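Local coordinates for phycocyanobilin lyase subunit alpha (Nostoc sp. PCC 7120, PDB 5N3U), which probably serves, paired with the subunit CpcF, as the lyase required to attach the bilin chromophore to the CpcA phycocyanin subunit, at residues A[182-187]-A[215-220]; A[200-203]-A[209-212]. All coordinates share one frame; numbering follows the deposited sequence.

Interaction 1: A[182-187]-A[215-220]; sequences AARAMY and LGDLGA
Arg-184 and Asp-217 form a salt bridge between helix 176-190 and helix 208-221, where segments 182-187 and 215-220 come nearest. Arg-184 NE lies 3.1 Å from Asp-217 OD1, but the N-H points well off the oxygen, at 125°, and the hydrogen bond is weak. The carboxylate stands almost upright to the guanidinium plane, 84° apart, and meets it at the edge with one oxygen instead of pairing two oxygens with two nitrogens. The arginine's stronger polar partner is Glu-113, which forms a salt bridge with NH2.

An extended chain, with CG opposite the backbone N (chi1 178°), carries the arginine across, and Arg-184 CD runs alongside the carboxylate, 3.2 Å from Asp-217 OD1. The carbon packing is left to Ala-220, about one helical turn after the aspartate: Ala-220 CB sits over a face of the guanidinium, 3.4 Å from Arg-184 NH2. A methyl suits this place, being small enough for the flat group to lie against it.

Asp-217 OD1 also has Glu-153 OE2 close by, a like charge. A long cation reaching into this acidic surrounding from a HEAT-repeat helix would be expected to offset part of that repulsion, so the pairing is probably more electrostatic than geometric.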
# COMPACT_ATOMS: atom_id res chain seq x y z
N ALA A 182 -26.13 14.95 8.16
CA ALA A 182 -27.51 15.22 8.46
C ALA A 182 -28.39 14.74 7.26
O ALA A 182 -29.42 14.14 7.48
CB ALA A 182 -27.73 16.69 8.71
N ALA A 183 -27.89 14.92 6.04
CA ALA A 183 -28.62 14.38 4.84
C ALA A 183 -28.74 12.91 4.85
O ALA A 183 -29.81 12.32 4.70
CB ALA A 183 -27.97 14.85 3.60
N ARG A 184 -27.64 12.25 5.19
CA ARG A 184 -27.71 10.82 5.38
C ARG A 184 -28.61 10.33 6.41
O ARG A 184 -29.42 9.40 6.19
CB ARG A 184 -26.28 10.27 5.63
CG ARG A 184 -26.23 8.80 5.90
CD ARG A 184 -24.90 8.63 6.59
NE ARG A 184 -24.26 7.32 6.69
CZ ARG A 184 -24.51 6.39 7.57
NH1 ARG A 184 -25.56 6.43 8.44
NH2 ARG A 184 -23.71 5.32 7.50
N ALA A 185 -28.53 10.92 7.58
CA ALA A 185 -29.42 10.53 8.63
C ALA A 185 -30.90 10.83 8.30
O ALA A 185 -31.78 10.00 8.54
CB ALA A 185 -29.07 11.20 9.90
N MET A 186 -31.13 11.99 7.70
CA MET A 186 -32.50 12.30 7.36
C MET A 186 -33.11 11.29 6.38
O MET A 186 -34.28 10.88 6.52
CB MET A 186 -32.55 13.72 6.85
CG MET A 186 -32.47 14.82 7.94
SD MET A 186 -33.70 14.74 9.21
CE MET A 186 -35.25 15.18 8.28
N TYR A 187 -32.35 10.94 5.37
CA TYR A 187 -32.80 9.88 4.47
C TYR A 187 -33.07 8.55 5.16
O TYR A 187 -34.12 7.90 4.99
CB TYR A 187 -31.84 9.70 3.35
CG TYR A 187 -32.43 8.71 2.33
CD1 TYR A 187 -32.23 7.32 2.48
CD2 TYR A 187 -33.21 9.15 1.29
CE1 TYR A 187 -32.79 6.42 1.56
CE2 TYR A 187 -33.77 8.26 0.37
CZ TYR A 187 -33.57 6.91 0.52
OH TYR A 187 -34.12 6.00 -0.36
N LEU A 215 -20.26 8.81 -1.26
CA LEU A 215 -20.30 7.44 -1.70
C LEU A 215 -20.61 6.47 -0.61
O LEU A 215 -21.50 5.60 -0.76
CB LEU A 215 -19.02 7.05 -2.46
CG LEU A 215 -18.94 7.69 -3.78
CD1 LEU A 215 -17.53 7.68 -4.42
CD2 LEU A 215 -19.99 7.07 -4.70
N GLY A 216 -19.89 6.54 0.51
CA GLY A 216 -20.18 5.67 1.59
C GLY A 216 -21.60 5.81 2.12
O GLY A 216 -22.28 4.84 2.47
N ASP A 217 -22.08 7.04 2.17
CA ASP A 217 -23.44 7.33 2.66
C ASP A 217 -24.51 6.75 1.70
O ASP A 217 -25.48 6.15 2.13
CB ASP A 217 -23.65 8.87 2.82
CG ASP A 217 -22.86 9.50 3.95
OD1 ASP A 217 -22.27 8.75 4.80
OD2 ASP A 217 -22.78 10.75 4.00
N LEU A 218 -24.30 6.94 0.41
CA LEU A 218 -25.24 6.42 -0.59
C LEU A 218 -25.31 4.94 -0.56
O LEU A 218 -26.41 4.35 -0.62
CB LEU A 218 -24.90 6.90 -1.97
CG LEU A 218 -25.23 8.36 -2.16
CD1 LEU A 218 -24.45 8.95 -3.31
CD2 LEU A 218 -26.72 8.50 -2.35
N GLY A 219 -24.15 4.30 -0.37
CA GLY A 219 -24.14 2.86 -0.06
C GLY A 219 -24.88 2.43 1.17
O GLY A 219 -25.71 1.53 1.11
N ALA A 220 -24.66 3.14 2.26
CA ALA A 220 -25.34 2.86 3.54
C ALA A 220 -26.84 3.00 3.48
O ALA A 220 -27.58 2.27 4.11
CB ALA A 220 -24.82 3.81 4.61

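Interaction 2: A[200-203]-A[209-212]; sequences VKVL and NLRR
Val-202 and Leu-203, the last residues of helix 193-203, meet Leu-210 and Arg-211 in the first turn of helix 208-221, across the short turn that joins the two helices. Val-202 turns its beta-branch toward the second helix. Val-202 CG1, opposite the backbone N (chi1 170°), sits 3.5 Å from the carbonyl oxygen Leu-210 O and 3.9 Å from Leu-210 CB. Val-202 CG1 is also 3.9 Å from Leu-210 CD2, so one valine methyl rests against both the backbone and the side chain of Leu-210. Valine suits the site because its branch at CB puts a methyl directly against the neighbouring backbone without a long chain.

Leu-203 starts out facing the other way, but its longer chain brings a branch back: Leu-203 CD2 reaches Arg-211 O at 3.6 Å. This buried leucine also packs on Ala-214, Leu-215 and Leu-218 farther along helix 208-221.

Arg-211 runs past the end of helix 193-203. Arg-211 CG lies 3.7 Å from Val-202 O, and a bend at chi3 (-71°) turns the guanidinium out of the line of the aliphatic chain. There NH1 bonds to Gly-205 O in the turn, and NE to Lys-234 O. Replacing Arg-211 by alanine is likely to leave the carbonyl oxygens of Gly-205 and Lys-234 without this donor.

Between the segments themselves the contact is one of carbon against carbon and carbonyl oxygen; the polar work of the arginine lies in tying neighbouring turns of the chain to this helical hairpin.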
# COMPACT_ATOMS: atom_id res chain seq x y z
N VAL A 200 -26.23 12.95 -3.64
CA VAL A 200 -25.84 12.98 -5.09
C VAL A 200 -25.17 14.25 -5.50
O VAL A 200 -24.11 14.25 -6.12
CB VAL A 200 -27.04 12.71 -5.99
CG1 VAL A 200 -26.66 12.93 -7.46
CG2 VAL A 200 -27.54 11.30 -5.76
N LYS A 201 -25.72 15.39 -5.08
CA LYS A 201 -25.10 16.66 -5.42
C LYS A 201 -23.67 16.87 -4.84
O LYS A 201 -22.82 17.42 -5.48
CB LYS A 201 -26.02 17.79 -4.95
CG LYS A 201 -25.60 19.17 -5.46
CD LYS A 201 -26.17 20.31 -4.61
CE LYS A 201 -26.26 21.65 -5.37
NZ LYS A 201 -24.93 22.30 -5.51
N VAL A 202 -23.39 16.36 -3.66
CA VAL A 202 -22.04 16.37 -3.08
C VAL A 202 -21.06 15.59 -4.01
O VAL A 202 -19.91 16.03 -4.20
CB VAL A 202 -22.06 15.73 -1.69
CG1 VAL A 202 -20.65 15.48 -1.11
CG2 VAL A 202 -22.87 16.58 -0.72
N LEU A 203 -21.53 14.53 -4.62
CA LEU A 203 -20.73 13.75 -5.60
C LEU A 203 -20.24 14.55 -6.73
O LEU A 203 -19.14 14.33 -7.18
CB LEU A 203 -21.50 12.61 -6.26
CG LEU A 203 -21.74 11.40 -5.42
CD1 LEU A 203 -22.41 10.32 -6.25
CD2 LEU A 203 -20.39 10.91 -4.85
N ASN A 209 -12.64 14.41 -0.82
CA ASN A 209 -12.97 13.75 0.44
C ASN A 209 -14.45 13.68 0.69
O ASN A 209 -14.94 12.78 1.30
CB ASN A 209 -12.47 14.51 1.66
CG ASN A 209 -11.06 14.94 1.54
OD1 ASN A 209 -10.15 14.14 1.68
ND2 ASN A 209 -10.86 16.21 1.31
N LEU A 210 -15.14 14.69 0.23
CA LEU A 210 -16.57 14.82 0.43
C LEU A 210 -17.25 13.83 -0.50
O LEU A 210 -18.18 13.18 -0.12
CB LEU A 210 -17.05 16.23 0.14
CG LEU A 210 -17.47 16.97 1.40
CD1 LEU A 210 -17.98 18.36 1.13
CD2 LEU A 210 -18.51 16.16 2.12
N ARG A 211 -16.77 13.74 -1.72
CA ARG A 211 -17.26 12.72 -2.66
C ARG A 211 -17.14 11.32 -2.07
O ARG A 211 -18.08 10.49 -2.12
CB ARG A 211 -16.51 12.87 -3.99
CG ARG A 211 -16.70 14.19 -4.66
CD ARG A 211 -16.49 14.23 -6.18
NE ARG A 211 -15.10 14.08 -6.52
CZ ARG A 211 -14.18 15.03 -6.62
NH1 ARG A 211 -14.45 16.30 -6.49
NH2 ARG A 211 -12.93 14.67 -6.89
N ARG A 212 -16.05 11.04 -1.36
CA ARG A 212 -15.87 9.74 -0.77
C ARG A 212 -16.85 9.47 0.30
O ARG A 212 -17.42 8.40 0.41
CB ARG A 212 -14.42 9.53 -0.24
CG ARG A 212 -13.34 9.63 -1.31
CD ARG A 212 -12.01 9.60 -0.57
NE ARG A 212 -10.87 9.47 -1.44
CZ ARG A 212 -9.61 9.82 -1.10
NH1 ARG A 212 -9.36 10.40 0.06
NH2 ARG A 212 -8.63 9.60 -1.91

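Overall arrangement
Both interactions use helix 208-221, interaction 2 at its first turn and interaction 1 farther along, toward its end. Interaction 1 spans from this helix to helix 176-190, whereas interaction 2 joins it to its immediate predecessor, helix 193-203, and is nested inside the chain loop that interaction 1 closes. Leu-203 links them, packing on Leu-215 and Leu-218. The more central contact, interaction 1, is largely buried yet rests on charge; interaction 2, farther from the chain's centre and partly buried, is made by apolar groups and backbone oxygens. From the same segment, 209-212, Arg-212 points away to form a salt bridge with Asp-72 of the beta subunit, placing this end of the HEAT-repeat helix at the lyase interface.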